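Local coordinates for putative hydrolase (Burkholderia cenocepacia, PDB 4X00), which is a putative aryl esterase of the alpha/beta hydrolase fold that probably hydrolyses ester bonds, at residues A[212-226]-A[236-248]. Residues are numbered along the deposited sequence; the frame is centred on the assembly and turned at random.
Sequences AKGLSKAEVPLLLLY and KPSIARAKSLNPR
Asn246 turns its CG away from the backbone N (chi1 -175°), which carries its amide to the carbonyl of Leu215. There Asn246 ND2 donates to Leu215 O at 2.9 Å, with an N-H...O angle of 147°. Leu215 O also accepts from Ala218 N, which arrives from the opposite face of the carbonyl. A weak, longer bond runs from the same ND2 to Ala218 O. The other end of the amide is held too: Asn246 OD1 accepts from Arg248 N at 2.9 Å and closes an Asx turn. Both ends being bound fixes the rotation of this buried amide just after helix 236-245. Water-mediated links continue the join: one water donates to Ser216 O and Leu245 O, another to Ala218 O and Asn246 OD1.

Apolar contacts make up much of the remainder. Leu245 places CD1 and CD2 against Ala212, with Leu245 CD2 3.9 Å from Ala212 CB. It crosses Leu215 at about a right angle. CD1 of Leu245 also lies over one face of the Arg241 guanidinium, whose NE forms a salt bridge with Glu141. Ala242 CB packs 3.6 Å from Leu224 CD2. In Ile239, CG1 lies anti to the carbonyl carbon and reaches one face of the Tyr226 ring. This is a CH-pi contact, 4.1 Å from Ile239 CG1 to the Tyr226 ring centroid. Tyr226 OH hydrogen-bonds to Gly138 O.

Helix 236-245 runs nearly antiparallel to strand 222-226, as the crossover helix of a beta-alpha-beta unit that leads to strand 250-254. Helix 212-216 crosses helix 236-245 at -70°. Leu215 and Leu224 also touch Tyr135 of strand 132-136, while helix 266-280 packs on Pro221, Leu223 and Leu225.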
ATOM      1  N   ALA A 212     -12.475   8.122   7.877  1.00 15.67           N
ATOM      2  CA  ALA A 212     -12.852   9.286   8.659  1.00 16.86           C
ATOM      3  C   ALA A 212     -12.338   9.157  10.079  1.00 17.26           C
ATOM      4  O   ALA A 212     -11.701  10.078  10.616  1.00 18.32           O
ATOM      5  CB  ALA A 212     -14.342   9.455   8.645  1.00 17.56           C
ATOM      6  N   LYS A 213     -12.567   7.998  10.683  1.00 17.39           N
ATOM      7  CA  LYS A 213     -12.096   7.783  12.046  1.00 18.54           C
ATOM      8  C   LYS A 213     -10.558   7.747  12.124  1.00 17.30           C
ATOM      9  O   LYS A 213      -9.963   8.416  12.959  1.00 19.00           O
ATOM     10  CB  LYS A 213     -12.696   6.493  12.604  1.00 21.57           C
ATOM     11  CG  LYS A 213     -12.310   6.181  14.038  1.00 24.95           C
ATOM     12  CD  LYS A 213     -12.933   4.881  14.527  1.00 28.10           C
ATOM     13  CE  LYS A 213     -12.492   4.588  15.961  1.00 31.13           C
ATOM     14  NZ  LYS A 213     -12.918   3.240  16.399  1.00 33.50           N
ATOM     15  N   GLY A 214      -9.900   6.975  11.263  1.00 15.08           N
ATOM     16  CA  GLY A 214      -8.462   6.824  11.407  1.00 14.67           C
ATOM     17  C   GLY A 214      -7.695   8.098  11.087  1.00 15.07           C
ATOM     18  O   GLY A 214      -6.754   8.458  11.791  1.00 15.51           O
ATOM     19  N   LEU A 215      -8.062   8.755   9.986  1.00 14.60           N
ATOM     20  CA  LEU A 215      -7.346   9.965   9.597  1.00 14.97           C
ATOM     21  C   LEU A 215      -7.618  11.107  10.544  1.00 15.74           C
ATOM     22  O   LEU A 215      -6.695  11.852  10.906  1.00 15.49           O
ATOM     23  CB  LEU A 215      -7.729  10.389   8.170  1.00 14.61           C
ATOM     24  CG  LEU A 215      -7.198   9.483   7.071  1.00 15.13           C
ATOM     25  CD1 LEU A 215      -7.785   9.898   5.723  1.00 16.16           C
ATOM     26  CD2 LEU A 215      -5.672   9.520   7.032  1.00 15.37           C
ATOM     27  N   SER A 216      -8.870  11.288  10.946  1.00 16.95           N
ATOM     28  CA  SER A 216      -9.190  12.516  11.657  0.69 18.30           C
ATOM     29  C   SER A 216      -8.553  12.510  13.030  1.00 19.27           C
ATOM     30  O   SER A 216      -8.227  13.572  13.546  1.00 19.97           O
ATOM     31  CB  SER A 216     -10.694  12.722  11.765  0.69 19.07           C
ATOM     32  OG  SER A 216     -11.240  11.832  12.703  0.69 20.10           O
ATOM     33  N   LYS A 217      -8.332  11.331  13.594  1.00 20.50           N
ATOM     34  CA  LYS A 217      -7.747  11.258  14.930  1.00 22.70           C
ATOM     35  C   LYS A 217      -6.221  11.259  14.973  1.00 20.01           C
ATOM     36  O   LYS A 217      -5.641  11.296  16.058  1.00 21.10           O
ATOM     37  CB  LYS A 217      -8.245   9.996  15.661  1.00 27.26           C
ATOM     38  CG  LYS A 217      -9.607  10.104  16.310  1.00 32.33           C
ATOM     39  CD  LYS A 217     -10.733  10.237  15.319  1.00 35.52           C
ATOM     40  CE  LYS A 217     -11.771   9.168  15.536  1.00 37.39           C
ATOM     41  NZ  LYS A 217     -12.140   8.993  16.981  1.00 39.00           N
ATOM     42  N   ALA A 218      -5.560  11.202  13.821  1.00 17.68           N
ATOM     43  CA  ALA A 218      -4.110  11.049  13.832  1.00 16.22           C
ATOM     44  C   ALA A 218      -3.411  12.332  14.272  1.00 15.36           C
ATOM     45  O   ALA A 218      -3.816  13.431  13.858  1.00 16.22           O
ATOM     46  CB  ALA A 218      -3.613  10.625  12.449  1.00 17.38           C
ATOM     47  N   GLU A 219      -2.349  12.183  15.075  1.00 14.20           N
ATOM     48  CA  GLU A 219      -1.477  13.309  15.453  1.00 14.68           C
ATOM     49  C   GLU A 219      -0.101  13.204  14.835  1.00 13.20           C
ATOM     50  O   GLU A 219       0.617  14.202  14.695  1.00 14.16           O
ATOM     51  CB  GLU A 219      -1.310  13.398  16.972  1.00 16.61           C
ATOM     52  CG  GLU A 219      -2.479  14.012  17.655  1.00 17.61           C
ATOM     53  CD  GLU A 219      -2.655  15.444  17.246  1.00 18.13           C
ATOM     54  OE1 GLU A 219      -1.705  16.247  17.461  1.00 18.96           O
ATOM     55  OE2 GLU A 219      -3.732  15.772  16.715  1.00 17.96           O
ATOM     56  N   VAL A 220       0.318  11.997  14.500  1.00 12.03           N
ATOM     57  CA  VAL A 220       1.627  11.855  13.858  1.00 11.42           C
ATOM     58  C   VAL A 220       1.582  12.516  12.501  1.00 10.73           C
ATOM     59  O   VAL A 220       0.509  12.697  11.914  1.00 11.69           O
ATOM     60  CB  VAL A 220       2.071  10.380  13.696  1.00 11.94           C
ATOM     61  CG1 VAL A 220       2.227   9.746  15.077  1.00 13.03           C
ATOM     62  CG2 VAL A 220       1.086   9.606  12.819  1.00 11.54           C
ATOM     63  N   PRO A 221       2.755  12.868  11.970  1.00 10.06           N
ATOM     64  CA  PRO A 221       2.732  13.464  10.640  1.00  9.97           C
ATOM     65  C   PRO A 221       2.213  12.501   9.571  1.00  9.53           C
ATOM     66  O   PRO A 221       2.509  11.292   9.575  1.00  9.99           O
ATOM     67  CB  PRO A 221       4.205  13.814  10.383  1.00 12.03           C
ATOM     68  CG  PRO A 221       4.857  13.849  11.729  1.00 14.62           C
ATOM     69  CD  PRO A 221       4.109  12.814  12.542  1.00 12.01           C
ATOM     70  N   LEU A 222       1.460  13.075   8.647  1.00  9.99           N
ATOM     71  CA  LEU A 222       0.912  12.362   7.513  1.00  9.81           C
ATOM     72  C   LEU A 222       1.293  13.096   6.230  1.00  9.24           C
ATOM     73  O   LEU A 222       1.090  14.318   6.108  1.00 10.05           O
ATOM     74  CB  LEU A 222      -0.607  12.259   7.610  1.00 10.87           C
ATOM     75  CG  LEU A 222      -1.158  11.500   8.807  1.00 12.16           C
ATOM     76  CD1 LEU A 222      -2.671  11.622   8.836  1.00 15.07           C
ATOM     77  CD2 LEU A 222      -0.729  10.040   8.745  1.00 11.79           C
ATOM     78  N   LEU A 223       1.791  12.334   5.266  1.00  9.17           N
ATOM     79  CA  LEU A 223       2.162  12.877   3.962  1.00  9.35           C
ATOM     80  C   LEU A 223       1.422  12.084   2.878  1.00  9.37           C
ATOM     81  O   LEU A 223       1.454  10.858   2.879  1.00  9.99           O
ATOM     82  CB  LEU A 223       3.674  12.784   3.759  1.00 10.10           C
ATOM     83  CG  LEU A 223       4.211  13.168   2.372  1.00 11.90           C
ATOM     84  CD1 LEU A 223       3.929  14.640   2.062  1.00 13.66           C
ATOM     85  CD2 LEU A 223       5.701  12.890   2.332  1.00 13.18           C
ATOM     86  N   LEU A 224       0.752  12.787   1.983  1.00  9.83           N
ATOM     87  CA  LEU A 224       0.049  12.164   0.873  1.00 10.12           C
ATOM     88  C   LEU A 224       0.806  12.500  -0.396  1.00 10.57           C
ATOM     89  O   LEU A 224       0.916  13.672  -0.762  1.00 12.09           O
ATOM     90  CB  LEU A 224      -1.383  12.659   0.796  1.00 11.08           C
ATOM     91  CG  LEU A 224      -2.392  11.757   1.514  1.00 11.57           C
ATOM     92  CD1 LEU A 224      -2.080  11.565   3.026  1.00 12.25           C
ATOM     93  CD2 LEU A 224      -3.808  12.313   1.269  1.00 12.50           C
ATOM     94  N   LEU A 225       1.347  11.491  -1.060  1.00  8.94           N
ATOM     95  CA  LEU A 225       2.152  11.681  -2.266  1.00  9.98           C
ATOM     96  C   LEU A 225       1.408  10.988  -3.392  1.00  8.54           C
ATOM     97  O   LEU A 225       1.226   9.757  -3.323  1.00  9.46           O
ATOM     98  CB  LEU A 225       3.548  11.077  -2.118  1.00 11.97           C
ATOM     99  CG  LEU A 225       4.555  11.625  -1.111  1.00 11.69           C
ATOM    100  CD1 LEU A 225       5.868  10.864  -1.261  1.00 12.19           C
ATOM    101  CD2 LEU A 225       4.869  13.042  -1.409  1.00 10.97           C
ATOM    102  N   TYR A 226       0.960  11.739  -4.405  1.00  8.52           N
ATOM    103  CA  TYR A 226       0.152  11.152  -5.501  1.00  8.48           C
ATOM    104  C   TYR A 226       0.733  11.546  -6.836  1.00  8.74           C
ATOM    105  O   TYR A 226       1.165  12.701  -7.017  1.00  8.80           O
ATOM    106  CB  TYR A 226      -1.306  11.667  -5.458  1.00  8.98           C
ATOM    107  CG  TYR A 226      -2.148  11.048  -4.382  1.00  8.95           C
ATOM    108  CD1 TYR A 226      -1.838  11.240  -3.050  1.00  9.81           C
ATOM    109  CD2 TYR A 226      -3.249  10.250  -4.695  1.00  9.03           C
ATOM    110  CE1 TYR A 226      -2.598  10.666  -2.051  1.00  9.72           C
ATOM    111  CE2 TYR A 226      -4.037   9.684  -3.692  1.00  9.11           C
ATOM    112  CZ  TYR A 226      -3.685   9.882  -2.369  1.00  9.84           C
ATOM    113  OH  TYR A 226      -4.418   9.328  -1.343  1.00 11.02           O
ATOM    114  N   LYS A 236      -6.551  14.532  -6.861  1.00 12.69           N
ATOM    115  CA  LYS A 236      -6.956  15.732  -6.140  1.00 13.66           C
ATOM    116  C   LYS A 236      -8.188  15.506  -5.241  1.00 13.33           C
ATOM    117  O   LYS A 236      -8.194  15.965  -4.106  1.00 13.91           O
ATOM    118  CB  LYS A 236      -7.176  16.893  -7.115  1.00 15.46           C
ATOM    119  CG  LYS A 236      -5.863  17.355  -7.739  1.00 17.53           C
ATOM    120  CD  LYS A 236      -6.079  18.568  -8.618  1.00 20.14           C
ATOM    121  CE  LYS A 236      -4.763  19.057  -9.195  1.00 23.27           C
ATOM    122  NZ  LYS A 236      -4.971  20.306  -9.961  1.00 25.38           N
ATOM    123  N   PRO A 237      -9.206  14.760  -5.708  1.00 13.45           N
ATOM    124  CA  PRO A 237     -10.347  14.573  -4.804  1.00 13.07           C
ATOM    125  C   PRO A 237     -10.000  13.719  -3.581  1.00 13.28           C
ATOM    126  O   PRO A 237     -10.529  13.977  -2.510  1.00 14.48           O
ATOM    127  CB  PRO A 237     -11.380  13.876  -5.696  1.00 14.23           C
ATOM    128  CG  PRO A 237     -11.043  14.370  -7.095  1.00 14.42           C
ATOM    129  CD  PRO A 237      -9.542  14.415  -7.107  1.00 13.97           C
ATOM    130  N   SER A 238      -9.111  12.743  -3.728  1.00 12.11           N
ATOM    131  CA  SER A 238      -8.707  11.944  -2.582  1.00 11.62           C
ATOM    132  C   SER A 238      -7.930  12.790  -1.578  1.00 11.45           C
ATOM    133  O   SER A 238      -8.169  12.706  -0.373  1.00 12.71           O
ATOM    134  CB  SER A 238      -7.883  10.758  -3.054  1.00 11.50           C
ATOM    135  OG  SER A 238      -8.721   9.844  -3.747  1.00 12.40           O
ATOM    136  N   ILE A 239      -6.981  13.585  -2.076  1.00 10.18           N
ATOM    137  CA  ILE A 239      -6.215  14.479  -1.217  1.00 10.99           C
ATOM    138  C   ILE A 239      -7.147  15.446  -0.502  1.00 11.81           C
ATOM    139  O   ILE A 239      -7.021  15.656   0.708  1.00 12.11           O
ATOM    140  CB  ILE A 239      -5.151  15.238  -2.027  1.00 11.24           C
ATOM    141  CG1 ILE A 239      -4.029  14.278  -2.430  1.00 11.52           C
ATOM    142  CG2 ILE A 239      -4.545  16.392  -1.180  1.00 12.57           C
ATOM    143  CD1 ILE A 239      -3.119  14.834  -3.496  1.00 12.25           C
ATOM    144  N   ALA A 240      -8.113  16.001  -1.226  1.00 12.41           N
ATOM    145  CA  ALA A 240      -9.006  16.994  -0.636  1.00 13.70           C
ATOM    146  C   ALA A 240      -9.882  16.355   0.437  1.00 13.47           C
ATOM    147  O   ALA A 240     -10.103  16.953   1.494  1.00 14.02           O
ATOM    148  CB  ALA A 240      -9.863  17.671  -1.717  1.00 14.25           C
ATOM    149  N   ARG A 241     -10.364  15.141   0.197  1.00 13.68           N
ATOM    150  CA  ARG A 241     -11.157  14.446   1.198  1.00 13.62           C
ATOM    151  C   ARG A 241     -10.319  14.173   2.445  1.00 13.32           C
ATOM    152  O   ARG A 241     -10.770  14.411   3.558  1.00 13.55           O
ATOM    153  CB  ARG A 241     -11.707  13.132   0.630  1.00 13.40           C
ATOM    154  CG  ARG A 241     -12.423  12.275   1.652  1.00 14.83           C
ATOM    155  CD  ARG A 241     -13.643  12.939   2.257  1.00 16.62           C
ATOM    156  NE  ARG A 241     -14.333  11.957   3.082  1.00 17.99           N
ATOM    157  CZ  ARG A 241     -15.045  12.233   4.170  1.00 19.38           C
ATOM    158  NH1 ARG A 241     -15.184  13.483   4.599  1.00 20.45           N
ATOM    159  NH2 ARG A 241     -15.610  11.233   4.832  1.00 19.47           N
ATOM    160  N   ALA A 242      -9.088  13.708   2.256  1.00 12.12           N
ATOM    161  CA  ALA A 242      -8.221  13.468   3.403  1.00 12.09           C
ATOM    162  C   ALA A 242      -7.926  14.738   4.186  1.00 12.77           C
ATOM    163  O   ALA A 242      -7.944  14.701   5.426  1.00 13.04           O
ATOM    164  CB  ALA A 242      -6.929  12.813   2.954  1.00 12.15           C
ATOM    165  N   LYS A 243      -7.629  15.852   3.497  1.00 12.02           N
ATOM    166  CA  LYS A 243      -7.334  17.093   4.199  1.00 13.04           C
ATOM    167  C   LYS A 243      -8.573  17.621   4.907  1.00 14.54           C
ATOM    168  O   LYS A 243      -8.455  18.296   5.935  1.00 15.37           O
ATOM    169  CB  LYS A 243      -6.790  18.141   3.245  1.00 13.55           C
ATOM    170  CG  LYS A 243      -5.341  17.888   2.865  1.00 12.96           C
ATOM    171  CD  LYS A 243      -4.799  18.977   1.983  1.00 13.63           C
ATOM    172  CE  LYS A 243      -3.312  18.767   1.739  1.00 13.95           C
ATOM    173  NZ  LYS A 243      -2.694  19.917   0.973  1.00 15.76           N
ATOM    174  N   SER A 244      -9.756  17.318   4.373  1.00 15.48           N
ATOM    175  CA  SER A 244     -11.003  17.714   5.015  0.62 16.26           C
ATOM    176  C   SER A 244     -11.132  17.002   6.358  1.00 16.99           C
ATOM    177  O   SER A 244     -11.615  17.571   7.351  1.00 19.21           O
ATOM    178  CB  SER A 244     -12.189  17.398   4.090  0.62 16.22           C
ATOM    179  OG  SER A 244     -13.414  17.825   4.645  0.62 16.29           O
ATOM    180  N   LEU A 245     -10.671  15.765   6.400  1.00 16.43           N
ATOM    181  CA  LEU A 245     -10.720  14.973   7.611  1.00 15.37           C
ATOM    182  C   LEU A 245      -9.627  15.341   8.598  1.00 15.33           C
ATOM    183  O   LEU A 245      -9.848  15.315   9.817  1.00 16.83           O
ATOM    184  CB  LEU A 245     -10.609  13.490   7.249  1.00 14.63           C
ATOM    185  CG  LEU A 245     -11.853  12.962   6.534  1.00 14.92           C
ATOM    186  CD1 LEU A 245     -11.537  11.583   5.973  1.00 14.86           C
ATOM    187  CD2 LEU A 245     -13.055  12.907   7.494  1.00 15.18           C
ATOM    188  N   ASN A 246      -8.448  15.672   8.071  1.00 14.24           N
ATOM    189  CA  ASN A 246      -7.311  16.021   8.918  1.00 14.05           C
ATOM    190  C   ASN A 246      -6.540  17.143   8.265  1.00 12.84           C
ATOM    191  O   ASN A 246      -5.798  16.913   7.323  1.00 12.18           O
ATOM    192  CB  ASN A 246      -6.402  14.808   9.144  1.00 14.99           C
ATOM    193  CG  ASN A 246      -5.275  15.092  10.117  1.00 16.27           C
ATOM    194  OD1 ASN A 246      -4.843  16.228  10.282  1.00 16.31           O
ATOM    195  ND2 ASN A 246      -4.780  14.049  10.761  1.00 18.11           N
ATOM    196  N   PRO A 247      -6.707  18.378   8.768  1.00 13.20           N
ATOM    197  CA  PRO A 247      -6.135  19.553   8.083  1.00 12.20           C
ATOM    198  C   PRO A 247      -4.630  19.650   8.257  1.00 11.92           C
ATOM    199  O   PRO A 247      -4.002  20.525   7.639  1.00 14.24           O
ATOM    200  CB  PRO A 247      -6.832  20.735   8.767  1.00 12.70           C
ATOM    201  CG  PRO A 247      -7.112  20.199  10.174  1.00 13.74           C
ATOM    202  CD  PRO A 247      -7.499  18.753   9.950  1.00 14.41           C
ATOM    203  N   ARG A 248      -4.030  18.781   9.073  1.00 11.47           N
ATOM    204  CA  ARG A 248      -2.569  18.818   9.198  1.00 11.51           C
ATOM    205  C   ARG A 248      -1.858  17.935   8.166  1.00 10.93           C
ATOM    206  O   ARG A 248      -0.634  17.926   8.103  1.00 11.97           O
ATOM    207  CB  ARG A 248      -2.144  18.438  10.614  1.00 14.34           C
ATOM    208  CG  ARG A 248      -2.495  19.591  11.561  1.00 18.61           C
ATOM    209  CD  ARG A 248      -2.569  19.227  13.008  1.00 22.23           C
ATOM    210  NE  ARG A 248      -1.283  18.881  13.598  1.00 24.00           N
ATOM    211  CZ  ARG A 248      -0.520  19.743  14.265  1.00 27.07           C
ATOM    212  NH1 ARG A 248       0.609  19.331  14.815  1.00 27.56           N
ATOM    213  NH2 ARG A 248      -0.875  21.017  14.359  1.00 29.74           N
TER
HETATM  214  O   HOH W   1      -8.632  16.019  12.118  1.00 20.41           O
HETATM  215  O   HOH W   2      -4.436  16.408  12.963  1.00 27.57           O
HETATM  216  O   HOH W   3      -2.416  15.917  13.196  1.00 35.02           O
HETATM  217  O   HOH W   4       0.212  16.759  15.673  1.00 33.31           O
HETATM  218  O   HOH W   5      -1.638  14.459  11.393  1.00 22.91           O
HETATM  219  O   HOH W   6       0.396  15.758   9.366  1.00 19.10           O